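Local coordinates for galactose-binding-like protein (Bacteroides thetaiotaomicron, PDB 7M1B) that is of uncertain function but, as a SusE-like protein with a galactose-binding-like domain, probably binds glycans and may help to break them down, at residues L111-E116 and I128-G133; F140-K145 and F178-R183; W292-R297 and T311-C316; N120-G125 and G165-G170. One frame throughout, in Å; residues are numbered along the deposited sequence.

Interaction 1. Residues L111-E116 and I128-G133; sequences LTAIEE and IHTTNG
Thr130 and Ala113 make the polar link of this contact: Thr130 OG1 donates to Ala113 O at 2.7 Å, and the hydroxyl lies in the carbonyl plane, on a lone pair, with a C=O...O angle of 123°. OG1 is anti to the backbone N of Thr130 (chi1 -163°), which turns it to the helix end, while CG2 comes to 4.0 Å from Ala113 CB. Glu116, the first residue past the helix, adds its CB, 3.7 Å from Thr130 OG1. The same CB touches Thr131 CG2 at 3.7 Å; these two side chains run side by side, and the bend of Glu116 at chi2 takes its carboxylate off elsewhere. At the margin, Thr112 CG2 meets Thr131 CG2 at 4.0 Å. An alanine in place of Thr130 would probably leave Ala113 O without this hydroxyl and open a gap beside Ala113 CB. The axis of helix segment 111-115 passes 6.9 Å from that of strand segment 128-131. Strand 125-131 runs between strands 118-122 and 163-168, and Ala113 also touches Leu138 and Val182 of the other sheet, so helix 109-115 packs against both sheets.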
loop_
_atom_site.group_PDB
_atom_site.type_symbol
_atom_site.label_atom_id
_atom_site.label_comp_id
_atom_site.label_asym_id
_atom_site.label_seq_id
_atom_site.Cartn_x
_atom_site.Cartn_y
_atom_site.Cartn_z
ATOM N N LEU A 111 -2.860 30.588 -11.577
ATOM C CA LEU A 111 -2.471 31.406 -10.440
ATOM C C LEU A 111 -2.911 30.733 -9.142
ATOM O O LEU A 111 -2.125 30.661 -8.184
ATOM C CB LEU A 111 -3.100 32.805 -10.593
ATOM C CG LEU A 111 -2.351 33.785 -11.502
ATOM C CD1 LEU A 111 -2.998 35.173 -11.469
ATOM C CD2 LEU A 111 -0.872 33.879 -11.119
ATOM N N THR A 112 -4.175 30.285 -9.097
ATOM C CA THR A 112 -4.653 29.532 -7.946
ATOM C C THR A 112 -3.773 28.300 -7.782
ATOM O O THR A 112 -3.411 27.972 -6.651
ATOM C CB THR A 112 -6.116 29.096 -8.102
ATOM O OG1 THR A 112 -6.873 30.300 -8.047
ATOM C CG2 THR A 112 -6.610 28.217 -6.972
ATOM N N ALA A 113 -3.380 27.696 -8.917
ATOM C CA ALA A 113 -2.564 26.481 -8.825
ATOM C C ALA A 113 -1.214 26.721 -8.143
ATOM O O ALA A 113 -0.831 25.955 -7.279
ATOM C CB ALA A 113 -2.357 25.819 -10.172
ATOM N N ILE A 114 -0.511 27.783 -8.555
ATOM C CA ILE A 114 0.803 28.088 -7.974
ATOM C C ILE A 114 0.668 28.578 -6.520
ATOM O O ILE A 114 1.518 28.282 -5.676
ATOM C CB ILE A 114 1.623 29.053 -8.861
ATOM C CG1 ILE A 114 3.136 28.894 -8.668
ATOM C CG2 ILE A 114 1.211 30.509 -8.609
ATOM C CD1 ILE A 114 3.728 27.568 -9.117
ATOM N N GLU A 115 -0.455 29.256 -6.214
ATOM C CA GLU A 115 -0.662 29.856 -4.902
ATOM C C GLU A 115 -1.007 28.828 -3.823
ATOM O O GLU A 115 -0.581 28.958 -2.671
ATOM C CB GLU A 115 -1.574 31.075 -4.949
ATOM C CG GLU A 115 -0.906 32.226 -5.671
ATOM C CD GLU A 115 -1.783 33.457 -5.846
ATOM O OE1 GLU A 115 -2.740 33.633 -5.014
ATOM O OE2 GLU A 115 -1.542 34.225 -6.868
ATOM N N GLU A 116 -1.728 27.771 -4.208
ATOM C CA GLU A 116 -2.201 26.756 -3.286
ATOM C C GLU A 116 -1.300 25.508 -3.311
ATOM O O GLU A 116 -1.664 24.506 -2.699
ATOM C CB GLU A 116 -3.643 26.386 -3.638
ATOM C CG GLU A 116 -4.605 27.574 -3.502
ATOM C CD GLU A 116 -4.780 27.953 -2.041
ATOM O OE1 GLU A 116 -4.914 27.034 -1.171
ATOM O OE2 GLU A 116 -4.750 29.165 -1.770
ATOM N N ILE A 128 3.573 16.432 -5.732
ATOM C CA ILE A 128 3.079 17.801 -5.957
ATOM C C ILE A 128 1.561 17.787 -5.964
ATOM O O ILE A 128 0.979 16.982 -6.689
ATOM C CB ILE A 128 3.624 18.343 -7.282
ATOM C CG1 ILE A 128 5.141 18.505 -7.203
ATOM C CG2 ILE A 128 2.965 19.688 -7.591
ATOM C CD1 ILE A 128 5.818 18.753 -8.524
ATOM N N HIS A 129 0.927 18.626 -5.138
ATOM C CA HIS A 129 -0.529 18.681 -5.107
ATOM C C HIS A 129 -1.009 20.129 -5.090
ATOM O O HIS A 129 -0.388 21.010 -4.499
ATOM C CB HIS A 129 -1.175 17.804 -4.023
ATOM C CG HIS A 129 -0.607 17.943 -2.657
ATOM N ND1 HIS A 129 -1.364 18.367 -1.577
ATOM C CD2 HIS A 129 0.635 17.678 -2.187
ATOM C CE1 HIS A 129 -0.603 18.351 -0.486
ATOM N NE2 HIS A 129 0.631 17.946 -0.847
ATOM N N THR A 130 -2.129 20.359 -5.777
ATOM C CA THR A 130 -2.753 21.689 -5.764
ATOM C C THR A 130 -4.226 21.546 -6.081
ATOM O O THR A 130 -4.680 20.417 -6.270
ATOM C CB THR A 130 -1.972 22.704 -6.608
ATOM O OG1 THR A 130 -2.407 24.011 -6.234
ATOM C CG2 THR A 130 -2.116 22.461 -8.094
ATOM N N THR A 131 -4.926 22.695 -6.140
ATOM C CA THR A 131 -6.369 22.713 -6.372
ATOM C C THR A 131 -6.720 23.382 -7.696
ATOM O O THR A 131 -6.028 24.279 -8.213
ATOM C CB THR A 131 -7.113 23.331 -5.180
ATOM O OG1 THR A 131 -8.524 23.221 -5.403
ATOM C CG2 THR A 131 -6.735 24.785 -5.002
ATOM N N ASN A 132 -7.841 22.928 -8.244
ATOM C CA ASN A 132 -8.234 23.279 -9.599
ATOM C C ASN A 132 -9.735 23.043 -9.691
ATOM O O ASN A 132 -10.183 22.218 -10.488
ATOM C CB ASN A 132 -7.426 22.421 -10.582
ATOM C CG ASN A 132 -7.727 22.635 -12.051
ATOM O OD1 ASN A 132 -8.098 23.745 -12.452
ATOM N ND2 ASN A 132 -7.518 21.585 -12.857
ATOM N N GLY A 133 -10.500 23.764 -8.853
ATOM C CA GLY A 133 -11.944 23.561 -8.720
ATOM C C GLY A 133 -12.715 23.767 -10.030
ATOM O O GLY A 133 -13.886 23.303 -10.174
#

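Interaction 2. Residues F140-K145 and F178-R183; sequences FDVSTK and FKVRVR
Phe140 and Val182 face each other across a non-hydrogen-bonded antiparallel pair, and the ring of Phe140 carries much of the apolar contact. From CB, which packs on the ring of Phe166, the chain turns with CG anti to the carbonyl carbon (chi1 -69°). CD2 reaches Val182 CG2 at 3.7 Å and has Val180 CG1 further off at the ring edge; CE2 meets the same Val182 CG2, also at 3.7 Å. CZ, the tip, lies near Val182 CG1 and touches Thr130. Val182 CG1 stands over the ring centre in a CH-pi contact, 4.1 Å from the centroid.

On the opposite face of the strands Asp141 meets Arg183. Arg183 NE donates to the syn lone pair of Asp141 OD2 at 3.1 Å, with the two flat groups only 23° apart, while Thr156 holds Asp141 OD1. An alanine at Arg183 would probably leave Asp141 OD2 without its cationic mate. A water lies 2.7 Å from Ser143 OG and donates a hydrogen bond to Asp141 O.

Backbone bonds pair Asp141 with Arg181 and Ser143 with Lys179. The two strands are the central pair of the four-stranded sheet 155-159, 138-144, 176-183, 193-197, which faces a three-stranded sheet in an order consistent with a fibronectin type III-like sandwich.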
loop_
_atom_site.group_PDB
_atom_site.type_symbol
_atom_site.label_atom_id
_atom_site.label_comp_id
_atom_site.label_asym_id
_atom_site.label_seq_id
_atom_site.Cartn_x
_atom_site.Cartn_y
_atom_site.Cartn_z
ATOM N N PHE A 140 2.275 21.487 -15.714
ATOM C CA PHE A 140 3.239 21.734 -14.664
ATOM C C PHE A 140 4.624 21.375 -15.179
ATOM O O PHE A 140 4.813 20.256 -15.644
ATOM C CB PHE A 140 2.878 20.868 -13.459
ATOM C CG PHE A 140 1.610 21.259 -12.735
ATOM C CD1 PHE A 140 0.351 20.965 -13.265
ATOM C CD2 PHE A 140 1.663 21.929 -11.514
ATOM C CE1 PHE A 140 -0.807 21.287 -12.569
ATOM C CE2 PHE A 140 0.506 22.236 -10.806
ATOM C CZ PHE A 140 -0.725 21.911 -11.325
ATOM N N ASP A 141 5.562 22.333 -15.124
ATOM C CA ASP A 141 6.930 22.056 -15.556
ATOM C C ASP A 141 7.785 21.980 -14.297
ATOM O O ASP A 141 7.868 22.970 -13.562
ATOM C CB ASP A 141 7.488 23.178 -16.445
ATOM C CG ASP A 141 6.863 23.192 -17.827
ATOM O OD1 ASP A 141 6.764 22.084 -18.430
ATOM O OD2 ASP A 141 6.453 24.300 -18.280
ATOM N N VAL A 142 8.432 20.825 -14.051
ATOM C CA VAL A 142 9.118 20.633 -12.766
ATOM C C VAL A 142 10.624 20.451 -13.015
ATOM O O VAL A 142 11.034 19.508 -13.795
ATOM C CB VAL A 142 8.584 19.435 -11.945
ATOM C CG1 VAL A 142 9.368 19.292 -10.648
ATOM C CG2 VAL A 142 7.093 19.574 -11.662
ATOM N N SER A 143 11.409 21.407 -12.472
ATOM C CA SER A 143 12.828 21.465 -12.806
ATOM C C SER A 143 13.690 21.068 -11.618
ATOM O O SER A 143 13.327 21.297 -10.459
ATOM C CB SER A 143 13.218 22.838 -13.326
ATOM O OG SER A 143 12.389 23.236 -14.412
ATOM N N THR A 144 14.840 20.466 -11.937
ATOM C CA THR A 144 15.885 20.248 -10.949
ATOM C C THR A 144 17.199 20.661 -11.603
ATOM O O THR A 144 17.243 20.869 -12.822
ATOM C CB THR A 144 15.888 18.830 -10.344
ATOM O OG1 THR A 144 16.226 17.896 -11.382
ATOM C CG2 THR A 144 14.567 18.430 -9.719
ATOM N N LYS A 145 18.246 20.802 -10.782
ATOM C CA LYS A 145 19.533 21.278 -11.267
ATOM C C LYS A 145 20.341 20.100 -11.832
ATOM O O LYS A 145 20.242 18.998 -11.243
ATOM C CB LYS A 145 20.292 22.040 -10.173
ATOM C CG LYS A 145 19.730 23.411 -9.800
ATOM C CD LYS A 145 20.769 24.314 -9.140
ATOM C CE LYS A 145 20.184 25.556 -8.490
ATOM N NZ LYS A 145 19.956 25.396 -7.031
ATOM N N PHE A 178 14.113 22.098 -5.876
ATOM C CA PHE A 178 13.080 21.892 -6.876
ATOM C C PHE A 178 12.488 23.242 -7.282
ATOM O O PHE A 178 12.437 24.192 -6.485
ATOM C CB PHE A 178 11.999 20.934 -6.350
ATOM C CG PHE A 178 12.481 19.530 -6.052
ATOM C CD1 PHE A 178 12.536 18.576 -7.067
ATOM C CD2 PHE A 178 12.889 19.158 -4.773
ATOM C CE1 PHE A 178 12.962 17.278 -6.824
ATOM C CE2 PHE A 178 13.293 17.854 -4.530
ATOM C CZ PHE A 178 13.351 16.929 -5.553
ATOM N N LYS A 179 12.063 23.313 -8.546
ATOM C CA LYS A 179 11.389 24.497 -9.071
ATOM C C LYS A 179 10.164 24.025 -9.855
ATOM O O LYS A 179 10.298 23.043 -10.623
ATOM C CB LYS A 179 12.388 25.267 -9.946
ATOM C CG LYS A 179 11.820 26.242 -10.966
ATOM C CD LYS A 179 12.832 26.607 -12.040
ATOM C CE LYS A 179 14.079 27.290 -11.510
ATOM N NZ LYS A 179 14.622 28.273 -12.478
ATOM N N VAL A 180 9.007 24.699 -9.627
ATOM C CA VAL A 180 7.751 24.379 -10.290
ATOM C C VAL A 180 7.163 25.634 -10.931
ATOM O O VAL A 180 7.103 26.718 -10.338
ATOM C CB VAL A 180 6.687 23.696 -9.391
ATOM C CG1 VAL A 180 5.496 23.246 -10.283
ATOM C CG2 VAL A 180 7.239 22.531 -8.549
ATOM N N ARG A 181 6.706 25.510 -12.182
ATOM C CA ARG A 181 5.967 26.583 -12.859
ATOM C C ARG A 181 4.722 25.956 -13.478
ATOM O O ARG A 181 4.821 24.758 -13.904
ATOM C CB ARG A 181 6.858 27.240 -13.919
ATOM C CG ARG A 181 7.468 28.563 -13.471
ATOM C CD ARG A 181 8.145 29.323 -14.590
ATOM N NE ARG A 181 7.586 30.660 -14.670
ATOM C CZ ARG A 181 7.967 31.592 -15.533
ATOM N NH1 ARG A 181 8.935 31.337 -16.397
ATOM N NH2 ARG A 181 7.379 32.776 -15.531
ATOM N N VAL A 182 3.589 26.703 -13.474
ATOM C CA VAL A 182 2.304 26.246 -14.034
ATOM C C VAL A 182 1.999 27.182 -15.195
ATOM O O VAL A 182 2.146 28.396 -15.032
ATOM C CB VAL A 182 1.161 26.251 -12.988
ATOM C CG1 VAL A 182 -0.009 25.367 -13.483
ATOM C CG2 VAL A 182 1.653 25.651 -11.638
ATOM N N ARG A 183 1.546 26.581 -16.319
ATOM C CA ARG A 183 1.140 27.325 -17.530
ATOM C C ARG A 183 -0.162 26.751 -18.107
ATOM O O ARG A 183 -0.561 25.642 -17.739
ATOM C CB ARG A 183 2.261 27.437 -18.589
ATOM C CG ARG A 183 2.648 26.113 -19.310
ATOM C CD ARG A 183 3.961 26.295 -20.057
ATOM N NE ARG A 183 4.450 25.000 -20.547
ATOM C CZ ARG A 183 4.003 24.381 -21.640
ATOM N NH1 ARG A 183 3.037 24.934 -22.362
ATOM N NH2 ARG A 183 4.522 23.206 -21.994
HETATM O O HOH W 1 10.002 24.336 -13.730
#

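Interaction 3. Residues W292-R297 and T311-C316; sequences WEVWGR and TKLADC
Cys316 lies against Trp292 on the inner face of the strand pair, with CB directly over the indole: it stands 3.6 Å from the centroid of the five-membered ring in a CH-pi contact. SG, anti to the carbonyl carbon of Cys316 (chi1 -57°), approaches the same ring obliquely and comes to 3.6 Å from Trp292 NE1. The sulfur also touches Val294 CG2 at 4.0 Å, joining the three residues into one apolar row.

Val294 faces two residues at once. Its carbonyl O takes both Leu313 N at 2.7 Å and Ala314 N at 3.2 Å, the mark of a classic beta bulge, and its CB packs on Ala314 CB. Beyond the bulge, on the other face, Lys312 CB sits over the six-membered ring of Trp295, whose NE1 bonds to Glu293 OE1 at 2.8 Å. Lys312 NZ forms a salt bridge to Asp315 OD1 at 2.9 Å, and one water joins NZ to Glu293 OE2.

Strand 292-297 is flanked by 311-317 and by 352-362 in the sheet system of the galactose-binding-like domain. Trp292 meets the rings of Phe343 and Phe357, while Phe271 of strand 256-274 packs on Trp292, Val294 and Cys316.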
loop_
_atom_site.group_PDB
_atom_site.type_symbol
_atom_site.label_atom_id
_atom_site.label_comp_id
_atom_site.label_asym_id
_atom_site.label_seq_id
_atom_site.Cartn_x
_atom_site.Cartn_y
_atom_site.Cartn_z
ATOM N N TRP A 292 -7.046 -8.156 -2.952
ATOM C CA TRP A 292 -7.462 -7.476 -1.737
ATOM C C TRP A 292 -7.113 -5.985 -1.859
ATOM O O TRP A 292 -6.377 -5.547 -2.760
ATOM C CB TRP A 292 -6.737 -8.116 -0.525
ATOM C CG TRP A 292 -5.239 -7.880 -0.433
ATOM C CD1 TRP A 292 -4.565 -6.945 0.329
ATOM C CD2 TRP A 292 -4.226 -8.717 -1.045
ATOM N NE1 TRP A 292 -3.212 -7.088 0.123
ATOM C CE2 TRP A 292 -2.953 -8.194 -0.669
ATOM C CE3 TRP A 292 -4.262 -9.829 -1.909
ATOM C CZ2 TRP A 292 -1.743 -8.758 -1.107
ATOM C CZ3 TRP A 292 -3.064 -10.375 -2.357
ATOM C CH2 TRP A 292 -1.810 -9.867 -1.930
ATOM N N GLU A 293 -7.601 -5.224 -0.890
ATOM C CA GLU A 293 -7.218 -3.861 -0.678
ATOM C C GLU A 293 -6.553 -3.721 0.678
ATOM O O GLU A 293 -6.940 -4.389 1.616
ATOM C CB GLU A 293 -8.401 -2.918 -0.740
ATOM C CG GLU A 293 -9.154 -3.076 -2.080
ATOM C CD GLU A 293 -10.498 -2.386 -2.106
ATOM O OE1 GLU A 293 -11.046 -2.047 -0.989
ATOM O OE2 GLU A 293 -11.068 -2.324 -3.235
ATOM N N VAL A 294 -5.608 -2.780 0.748
ATOM C CA VAL A 294 -5.030 -2.404 2.037
ATOM C C VAL A 294 -5.556 -1.025 2.412
ATOM O O VAL A 294 -5.514 -0.130 1.557
ATOM C CB VAL A 294 -3.491 -2.365 1.961
ATOM C CG1 VAL A 294 -2.973 -2.036 3.374
ATOM C CG2 VAL A 294 -2.954 -3.756 1.544
ATOM N N TRP A 295 -6.143 -0.902 3.617
ATOM C CA TRP A 295 -6.686 0.352 4.108
ATOM C C TRP A 295 -5.929 0.752 5.353
ATOM O O TRP A 295 -5.321 -0.100 6.052
ATOM C CB TRP A 295 -8.174 0.111 4.470
ATOM C CG TRP A 295 -9.061 -0.039 3.250
ATOM C CD1 TRP A 295 -9.088 -1.074 2.334
ATOM C CD2 TRP A 295 -10.034 0.934 2.781
ATOM N NE1 TRP A 295 -10.038 -0.838 1.378
ATOM C CE2 TRP A 295 -10.663 0.358 1.651
ATOM C CE3 TRP A 295 -10.562 2.128 3.296
ATOM C CZ2 TRP A 295 -11.662 1.040 0.911
ATOM C CZ3 TRP A 295 -11.539 2.804 2.577
ATOM C CH2 TRP A 295 -12.111 2.249 1.422
ATOM N N GLY A 296 -5.987 2.033 5.682
ATOM C CA GLY A 296 -5.269 2.421 6.908
ATOM C C GLY A 296 -5.865 3.655 7.583
ATOM O O GLY A 296 -6.607 4.423 6.944
ATOM N N ARG A 297 -5.419 3.963 8.811
ATOM C CA ARG A 297 -5.684 5.239 9.462
ATOM C C ARG A 297 -4.608 5.517 10.503
ATOM O O ARG A 297 -3.956 4.584 11.028
ATOM C CB ARG A 297 -7.079 5.183 10.098
ATOM C CG ARG A 297 -7.272 4.141 11.194
ATOM C CD ARG A 297 -8.742 3.991 11.622
ATOM N NE ARG A 297 -9.263 5.219 12.205
ATOM C CZ ARG A 297 -10.565 5.479 12.307
ATOM N NH1 ARG A 297 -11.464 4.572 11.915
ATOM N NH2 ARG A 297 -10.939 6.621 12.882
ATOM N N THR A 311 -8.913 4.988 5.250
ATOM C CA THR A 311 -8.493 5.468 3.928
ATOM C C THR A 311 -7.909 4.286 3.151
ATOM O O THR A 311 -7.124 3.473 3.715
ATOM C CB THR A 311 -7.404 6.561 4.032
ATOM O OG1 THR A 311 -7.962 7.631 4.785
ATOM C CG2 THR A 311 -6.933 7.060 2.689
ATOM N N LYS A 312 -8.277 4.154 1.884
ATOM C CA LYS A 312 -7.701 3.107 1.066
ATOM C C LYS A 312 -6.273 3.466 0.637
ATOM O O LYS A 312 -5.979 4.611 0.195
ATOM C CB LYS A 312 -8.572 2.819 -0.150
ATOM C CG LYS A 312 -8.197 1.516 -0.845
ATOM C CD LYS A 312 -9.142 1.152 -1.972
ATOM C CE LYS A 312 -8.597 1.537 -3.308
ATOM N NZ LYS A 312 -9.502 1.061 -4.394
ATOM N N LEU A 313 -5.379 2.463 0.805
ATOM C CA LEU A 313 -3.963 2.683 0.513
ATOM C C LEU A 313 -3.413 1.919 -0.694
ATOM O O LEU A 313 -2.358 2.334 -1.206
ATOM C CB LEU A 313 -3.119 2.232 1.724
ATOM C CG LEU A 313 -3.586 2.736 3.089
ATOM C CD1 LEU A 313 -2.692 2.152 4.199
ATOM C CD2 LEU A 313 -3.633 4.276 3.229
ATOM N N ALA A 314 -4.020 0.793 -1.109
ATOM C CA ALA A 314 -3.465 -0.027 -2.197
ATOM C C ALA A 314 -4.531 -1.007 -2.645
ATOM O O ALA A 314 -5.388 -1.416 -1.849
ATOM C CB ALA A 314 -2.263 -0.825 -1.717
ATOM N N ASP A 315 -4.509 -1.275 -3.966
ATOM C CA ASP A 315 -5.217 -2.401 -4.552
ATOM C C ASP A 315 -4.141 -3.402 -4.907
ATOM O O ASP A 315 -3.069 -3.038 -5.481
ATOM C CB ASP A 315 -5.918 -1.980 -5.843
ATOM C CG ASP A 315 -7.038 -0.990 -5.606
ATOM O OD1 ASP A 315 -8.011 -1.327 -4.891
ATOM O OD2 ASP A 315 -6.969 0.068 -6.217
ATOM N N CYS A 316 -4.434 -4.669 -4.602
ATOM C CA CYS A 316 -3.392 -5.659 -4.708
ATOM C C CYS A 316 -3.919 -6.925 -5.358
ATOM O O CYS A 316 -5.007 -7.389 -4.974
ATOM C CB CYS A 316 -2.873 -6.055 -3.327
ATOM S SG CYS A 316 -2.245 -4.686 -2.322
HETATM O O HOH W 2 -9.874 -3.269 -5.419
HETATM O O HOH W 3 -12.117 0.262 -3.732
#

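Interaction 4. Residues N120-G125 and G165-G170; sequences NPTFGG and GFTLRG
Arg169 reaches across to the turn at Phe123, and its NH1 donates to Phe123 O at 2.9 Å with an N-H...O angle of 158°. The donor lies in the carbonyl plane, on a lone pair, and the oxygen lies close to the guanidinium plane. Arg169 CG is anti to the carbonyl carbon (chi1 -66°), and from there the chain runs extended to NE, with CD passing 3.2 Å from Phe123 O. The side chain of Thr122 crosses that of Arg169 at about a right angle, its CG2 3.8 Å from NH1. Backbone contacts lie beside this grip: Arg169 CA approaches Gly124 O at 3.2 Å, and Gly125 CA meets Leu168 O at 3.0 Å. A side chain on Gly125 would run into Leu168 O.

What presents Phe123 O is a type II beta turn from Thr122 to Gly125, the tight hairpin between strands 118-122 and 125-131. Thr122 N bonds to Gly125 O at 2.9 Å, and Gly125 N returns a bond to Thr122 O at 3.1 Å. Gly124 takes the positive phi of the turn (73°).

Further out, backbone bonds tie Gly124 to Phe171 and Thr122 to Leu200. Leu168 packs on Ile126 and Ile128 within the sandwich, whereas Phe123 rests on Gln267 and Ser269, and Arg169 on Ala347, across the boundary to the galactose-binding-like domain.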
loop_
_atom_site.group_PDB
_atom_site.type_symbol
_atom_site.label_atom_id
_atom_site.label_comp_id
_atom_site.label_asym_id
_atom_site.label_seq_id
_atom_site.Cartn_x
_atom_site.Cartn_y
_atom_site.Cartn_z
ATOM N N ASN A 120 5.587 17.843 -1.203
ATOM C CA ASN A 120 6.056 17.066 -0.056
ATOM C C ASN A 120 7.020 15.989 -0.529
ATOM O O ASN A 120 6.924 15.488 -1.657
ATOM C CB ASN A 120 4.911 16.300 0.616
ATOM C CG ASN A 120 3.725 17.171 0.959
ATOM O OD1 ASN A 120 2.586 16.792 0.686
ATOM N ND2 ASN A 120 3.982 18.266 1.641
ATOM N N PRO A 121 7.948 15.518 0.338
ATOM C CA PRO A 121 8.777 14.384 -0.052
ATOM C C PRO A 121 7.916 13.134 -0.236
ATOM O O PRO A 121 6.900 12.942 0.447
ATOM C CB PRO A 121 9.692 14.172 1.163
ATOM C CG PRO A 121 9.553 15.384 2.034
ATOM C CD PRO A 121 8.232 16.060 1.675
ATOM N N THR A 122 8.361 12.300 -1.198
ATOM C CA THR A 122 7.860 10.926 -1.312
ATOM C C THR A 122 9.055 10.006 -1.610
ATOM O O THR A 122 10.211 10.459 -1.729
ATOM C CB THR A 122 6.750 10.781 -2.389
ATOM O OG1 THR A 122 6.123 9.487 -2.273
ATOM C CG2 THR A 122 7.269 10.960 -3.805
ATOM N N PHE A 123 8.799 8.694 -1.719
ATOM C CA PHE A 123 9.878 7.731 -1.932
ATOM C C PHE A 123 10.555 8.002 -3.265
ATOM O O PHE A 123 9.894 7.929 -4.305
ATOM C CB PHE A 123 9.353 6.294 -1.784
ATOM C CG PHE A 123 8.869 6.169 -0.363
ATOM C CD1 PHE A 123 9.821 5.853 0.634
ATOM C CD2 PHE A 123 7.534 6.279 0.029
ATOM C CE1 PHE A 123 9.444 5.844 1.959
ATOM C CE2 PHE A 123 7.150 6.263 1.367
ATOM C CZ PHE A 123 8.118 5.971 2.331
ATOM N N GLY A 124 11.828 8.433 -3.193
ATOM C CA GLY A 124 12.687 8.677 -4.352
ATOM C C GLY A 124 12.276 9.950 -5.113
ATOM O O GLY A 124 12.709 10.199 -6.239
ATOM N N GLY A 125 11.528 10.847 -4.473
ATOM C CA GLY A 125 11.192 12.101 -5.158
ATOM C C GLY A 125 10.240 12.974 -4.367
ATOM O O GLY A 125 10.337 13.125 -3.147
ATOM N N GLY A 165 -2.600 15.869 -8.164
ATOM C CA GLY A 165 -1.568 15.195 -7.355
ATOM C C GLY A 165 -0.722 14.311 -8.275
ATOM O O GLY A 165 -1.272 13.496 -9.019
ATOM N N PHE A 166 0.594 14.510 -8.299
ATOM C CA PHE A 166 1.441 13.700 -9.177
ATOM C C PHE A 166 2.833 13.631 -8.579
ATOM O O PHE A 166 3.137 14.472 -7.735
ATOM C CB PHE A 166 1.501 14.230 -10.618
ATOM C CG PHE A 166 2.019 15.652 -10.768
ATOM C CD1 PHE A 166 1.209 16.750 -10.476
ATOM C CD2 PHE A 166 3.330 15.885 -11.180
ATOM C CE1 PHE A 166 1.713 18.045 -10.607
ATOM C CE2 PHE A 166 3.840 17.172 -11.270
ATOM C CZ PHE A 166 3.018 18.256 -11.013
ATOM N N THR A 167 3.671 12.693 -9.045
ATOM C CA THR A 167 4.967 12.500 -8.403
ATOM C C THR A 167 6.064 12.570 -9.453
ATOM O O THR A 167 5.856 12.248 -10.634
ATOM C CB THR A 167 5.089 11.177 -7.643
ATOM O OG1 THR A 167 5.177 10.113 -8.593
ATOM C CG2 THR A 167 3.919 10.958 -6.718
ATOM N N LEU A 168 7.240 12.974 -8.993
ATOM C CA LEU A 168 8.464 12.762 -9.747
ATOM C C LEU A 168 9.339 11.873 -8.884
ATOM O O LEU A 168 9.538 12.188 -7.711
ATOM C CB LEU A 168 9.249 14.064 -9.820
ATOM C CG LEU A 168 8.919 15.039 -10.922
ATOM C CD1 LEU A 168 7.843 16.003 -10.432
ATOM C CD2 LEU A 168 10.201 15.783 -11.265
ATOM N N ARG A 169 9.978 10.876 -9.503
ATOM C CA ARG A 169 10.822 9.953 -8.762
ATOM C C ARG A 169 12.183 9.911 -9.450
ATOM O O ARG A 169 12.437 10.681 -10.382
ATOM C CB ARG A 169 10.128 8.582 -8.641
ATOM C CG ARG A 169 8.859 8.625 -7.794
ATOM C CD ARG A 169 8.603 7.276 -7.181
ATOM N NE ARG A 169 7.161 7.161 -7.038
ATOM C CZ ARG A 169 6.494 7.234 -5.913
ATOM N NH1 ARG A 169 7.120 7.307 -4.750
ATOM N NH2 ARG A 169 5.181 7.074 -5.972
ATOM N N GLY A 170 13.075 9.049 -8.951
ATOM C CA GLY A 170 14.419 8.915 -9.495
ATOM C C GLY A 170 15.465 9.710 -8.717
ATOM O O GLY A 170 16.572 9.882 -9.216
#

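Overall arrangement
From the N terminus, interaction 1 comes first, closing the short path from helix 109-115 through strand 118-122 and bringing the helix back onto strand 125-131. Interaction 4 opens inside that loop and ends far beyond it, so the two cross; it joins the first hairpin to the end of strand 163-168. Interaction 2 starts before interaction 4 closes and ends after it, crossing it in turn, and pairs two strands of the facing sheet. All three touch in the core of one sandwich, where Ile128, Val142 and Leu168 meet. Interaction 3 follows in series, closing a 13-residue loop in the galactose-binding-like domain, with its nearest atoms about 10 Å from interaction 4.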